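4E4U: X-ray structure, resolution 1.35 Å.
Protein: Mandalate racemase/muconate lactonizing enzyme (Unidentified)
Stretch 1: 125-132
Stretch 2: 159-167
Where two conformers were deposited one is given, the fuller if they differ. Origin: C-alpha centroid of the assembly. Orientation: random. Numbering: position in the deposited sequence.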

# COMPACT_ATOMS: atom_id res chain seq x y z
N LEU A 125 -15.01 -38.12 4.79
CA LEU A 125 -14.22 -37.09 4.14
C LEU A 125 -14.42 -37.11 2.63
O LEU A 125 -14.10 -38.10 1.97
CB LEU A 125 -12.74 -37.29 4.45
CG LEU A 125 -12.35 -37.28 5.92
CD1 LEU A 125 -10.89 -37.66 6.07
CD2 LEU A 125 -12.62 -35.91 6.53
N ARG A 126 -14.92 -36.02 2.09
CA ARG A 126 -15.04 -35.88 0.64
C ARG A 126 -13.67 -36.12 0.01
O ARG A 126 -12.65 -35.61 0.50
CB ARG A 126 -15.55 -34.49 0.28
CG ARG A 126 -15.85 -34.31 -1.20
CD ARG A 126 -16.15 -32.85 -1.52
NE ARG A 126 -16.41 -32.67 -2.94
CZ ARG A 126 -16.50 -31.50 -3.55
NH1 ARG A 126 -16.34 -30.37 -2.85
NH2 ARG A 126 -16.73 -31.44 -4.86
N SER A 127 -13.63 -36.89 -1.07
CA SER A 127 -12.36 -37.19 -1.71
C SER A 127 -12.41 -36.98 -3.22
O SER A 127 -13.48 -36.83 -3.81
CB SER A 127 -11.91 -38.61 -1.39
OG SER A 127 -12.69 -39.55 -2.10
N TYR A 128 -11.23 -36.95 -3.84
CA TYR A 128 -11.15 -36.90 -5.29
C TYR A 128 -10.02 -37.79 -5.74
O TYR A 128 -9.19 -38.20 -4.92
CB TYR A 128 -10.90 -35.48 -5.78
CG TYR A 128 -9.51 -34.93 -5.57
CD1 TYR A 128 -8.51 -35.11 -6.52
CD2 TYR A 128 -9.21 -34.15 -4.46
CE1 TYR A 128 -7.24 -34.55 -6.36
CE2 TYR A 128 -7.95 -33.59 -4.28
CZ TYR A 128 -6.97 -33.79 -5.24
OH TYR A 128 -5.72 -33.23 -5.09
N THR A 129 -9.98 -38.09 -7.03
CA THR A 129 -8.83 -38.77 -7.59
C THR A 129 -8.40 -38.14 -8.91
O THR A 129 -9.22 -37.54 -9.62
CB THR A 129 -9.09 -40.29 -7.79
OG1 THR A 129 -7.89 -40.92 -8.26
CG2 THR A 129 -10.23 -40.52 -8.77
N TYR A 130 -7.12 -38.26 -9.23
CA TYR A 130 -6.66 -38.06 -10.60
C TYR A 130 -7.37 -39.07 -11.49
O TYR A 130 -7.70 -40.18 -11.06
CB TYR A 130 -5.16 -38.32 -10.70
CG TYR A 130 -4.29 -37.10 -10.82
CD1 TYR A 130 -4.40 -36.23 -11.90
CD2 TYR A 130 -3.34 -36.82 -9.85
CE1 TYR A 130 -3.59 -35.12 -12.00
CE2 TYR A 130 -2.53 -35.71 -9.95
CZ TYR A 130 -2.66 -34.85 -11.03
OH TYR A 130 -1.85 -33.74 -11.12
N LEU A 131 -7.57 -38.68 -12.75
CA LEU A 131 -8.05 -39.61 -13.75
C LEU A 131 -6.88 -40.47 -14.23
O LEU A 131 -5.80 -39.95 -14.55
CB LEU A 131 -8.65 -38.85 -14.93
CG LEU A 131 -9.84 -37.95 -14.57
CD1 LEU A 131 -10.34 -37.17 -15.79
CD2 LEU A 131 -10.96 -38.77 -13.95
N TYR A 132 -7.08 -41.78 -14.26
CA TYR A 132 -6.07 -42.71 -14.76
C TYR A 132 -6.58 -43.51 -15.95
O TYR A 132 -6.77 -44.73 -15.87
CB TYR A 132 -5.63 -43.67 -13.64
CG TYR A 132 -4.87 -43.00 -12.52
CD1 TYR A 132 -3.50 -42.81 -12.60
CD2 TYR A 132 -5.53 -42.57 -11.37
CE1 TYR A 132 -2.80 -42.19 -11.56
CE2 TYR A 132 -4.85 -41.96 -10.34
CZ TYR A 132 -3.49 -41.77 -10.44
OH TYR A 132 -2.82 -41.16 -9.39
N GLY A 159 -18.97 -42.84 -7.20
CA GLY A 159 -19.40 -41.91 -6.17
C GLY A 159 -18.53 -40.68 -6.00
O GLY A 159 -18.84 -39.82 -5.17
N PHE A 160 -17.44 -40.58 -6.76
CA PHE A 160 -16.58 -39.39 -6.68
C PHE A 160 -17.34 -38.13 -7.06
O PHE A 160 -18.13 -38.12 -8.01
CB PHE A 160 -15.36 -39.53 -7.60
CG PHE A 160 -14.23 -40.32 -7.01
CD1 PHE A 160 -13.45 -39.79 -5.98
CD2 PHE A 160 -13.93 -41.58 -7.49
CE1 PHE A 160 -12.39 -40.50 -5.45
CE2 PHE A 160 -12.86 -42.31 -6.95
CZ PHE A 160 -12.10 -41.77 -5.94
N THR A 161 -17.06 -37.06 -6.32
CA THR A 161 -17.68 -35.75 -6.55
C THR A 161 -16.68 -34.72 -7.08
O THR A 161 -17.00 -33.53 -7.15
CB THR A 161 -18.31 -35.20 -5.26
OG1 THR A 161 -17.30 -35.02 -4.27
CG2 THR A 161 -19.37 -36.16 -4.74
N ALA A 162 -15.48 -35.17 -7.44
CA ALA A 162 -14.47 -34.31 -8.04
C ALA A 162 -13.43 -35.19 -8.72
O ALA A 162 -13.16 -36.30 -8.25
CB ALA A 162 -13.81 -33.42 -6.99
N VAL A 163 -12.86 -34.70 -9.82
CA VAL A 163 -11.83 -35.44 -10.54
C VAL A 163 -10.74 -34.47 -10.97
O VAL A 163 -11.03 -33.29 -11.23
CB VAL A 163 -12.39 -36.20 -11.77
CG1 VAL A 163 -13.36 -37.30 -11.33
CG2 VAL A 163 -13.06 -35.23 -12.76
N LYS A 164 -9.50 -34.94 -11.03
CA LYS A 164 -8.36 -34.09 -11.37
C LYS A 164 -7.62 -34.60 -12.61
O LYS A 164 -7.54 -35.80 -12.85
CB LYS A 164 -7.41 -33.97 -10.19
CG LYS A 164 -6.33 -32.91 -10.37
CD LYS A 164 -5.76 -32.45 -9.03
CE LYS A 164 -4.59 -33.29 -8.58
NZ LYS A 164 -3.96 -32.79 -7.32
N PHE A 165 -7.07 -33.68 -13.40
CA PHE A 165 -6.34 -34.03 -14.62
C PHE A 165 -5.41 -32.87 -14.97
O PHE A 165 -5.68 -31.72 -14.60
CB PHE A 165 -7.30 -34.35 -15.79
CG PHE A 165 -8.38 -33.33 -15.97
CD1 PHE A 165 -9.54 -33.39 -15.21
CD2 PHE A 165 -8.23 -32.29 -16.88
CE1 PHE A 165 -10.54 -32.43 -15.36
CE2 PHE A 165 -9.22 -31.33 -17.03
CZ PHE A 165 -10.37 -31.40 -16.27
N ASP A 166 -4.30 -33.18 -15.64
CA ASP A 166 -3.36 -32.14 -16.09
C ASP A 166 -3.03 -32.29 -17.58
O ASP A 166 -2.13 -33.06 -17.95
CB ASP A 166 -2.06 -32.16 -15.28
CG ASP A 166 -1.10 -31.05 -15.70
OD1 ASP A 166 -1.47 -30.25 -16.58
OD2 ASP A 166 0.01 -30.96 -15.16
N PRO A 167 -3.74 -31.54 -18.43
CA PRO A 167 -3.51 -31.61 -19.88
C PRO A 167 -2.51 -30.56 -20.38
O PRO A 167 -2.41 -30.34 -21.60
CB PRO A 167 -4.91 -31.33 -20.44
CG PRO A 167 -5.51 -30.38 -19.46
CD PRO A 167 -4.90 -30.70 -18.10
O HOH W 1 -16.06 -37.32 -3.64

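Two strands, one in stretch 1 and the other at 162-165, run side by side in the same direction, their axes 29° apart. Together the stretches bury 740 Å². Backbone pairing is firm at one end. Lys164 N donates to Thr129 O at 3.0 Å, and Leu131 N donates to Lys164 O at 2.9 Å. Lys164 therefore uses both its backbone groups on stretch 1, with Tyr130 as its parallel bridge partner. The Tyr130 CA hydrogen also faces Lys164 O, with a CA-O distance of 3.3 Å. Toward Ala162 the pairing opens. Thr129 N lies 3.8 Å from Ala162 O, and neither Ala162 N nor Ala162 O has a partner in the model.

Beyond this gap, side chains and a water make the connection. Arg126 is fully extended, with chi1, chi2 and chi3 all t. Its CB points sideways, but the long chain carries the guanidinium to Thr161. Arg126 NE donates to Thr161 OG1 at 2.8 Å, and Arg126 NH2 donates to Thr161 O at 3.1 Å. One planar group thus grips both the side chain and the backbone of Thr161, whose hydroxyl is placed by a p rotamer. Water 1 donates to Ser127 O (2.6 Å) and accepts from Thr161 N (2.9 Å), bridging the two backbones.

Lys164 has the most area covered by the opposite stretch. Its chi1 and chi2 are t, chi3 turns to p at 89°, and chi4 returns to t. This course brings Lys164 CE over one face of the Tyr130 ring, 3.7 Å from the ring centroid. Lys164 NZ then donates to Tyr128 OH at 2.9 Å. Lysine suits the site because its methylenes can pack on an aromatic ring while its amine reaches a hydroxyl. Tyr130 has an off-well chi1 of -104°; in this pose its ring receives Lys164 CE on a face and has Phe165 CA near its edge. Tyr128 adopts p. Its CB packs 3.8 Å from Ala162 CB, where the small alanine side chain points toward stretch 1.

Thr129 and Val163 lie on the other face of the sheet from Tyr130 and Lys164. Thr129 is t, and its two branches do different work. Thr129 CG2 sits over the Phe160 ring, 3.8 Å from the centroid, while Thr129 OG1 donates to Tyr130 O at 2.9 Å. Phe160, in m, has a sideways CB, but the end of its ring comes nearer to stretch 1. Leu131, m then t, sends Leu131 CD2 to within 3.7 Å of Val163 CB and Leu131 CD1 to within 3.9 Å of Phe165 CD1. Its branched end suits this buried apolar packing.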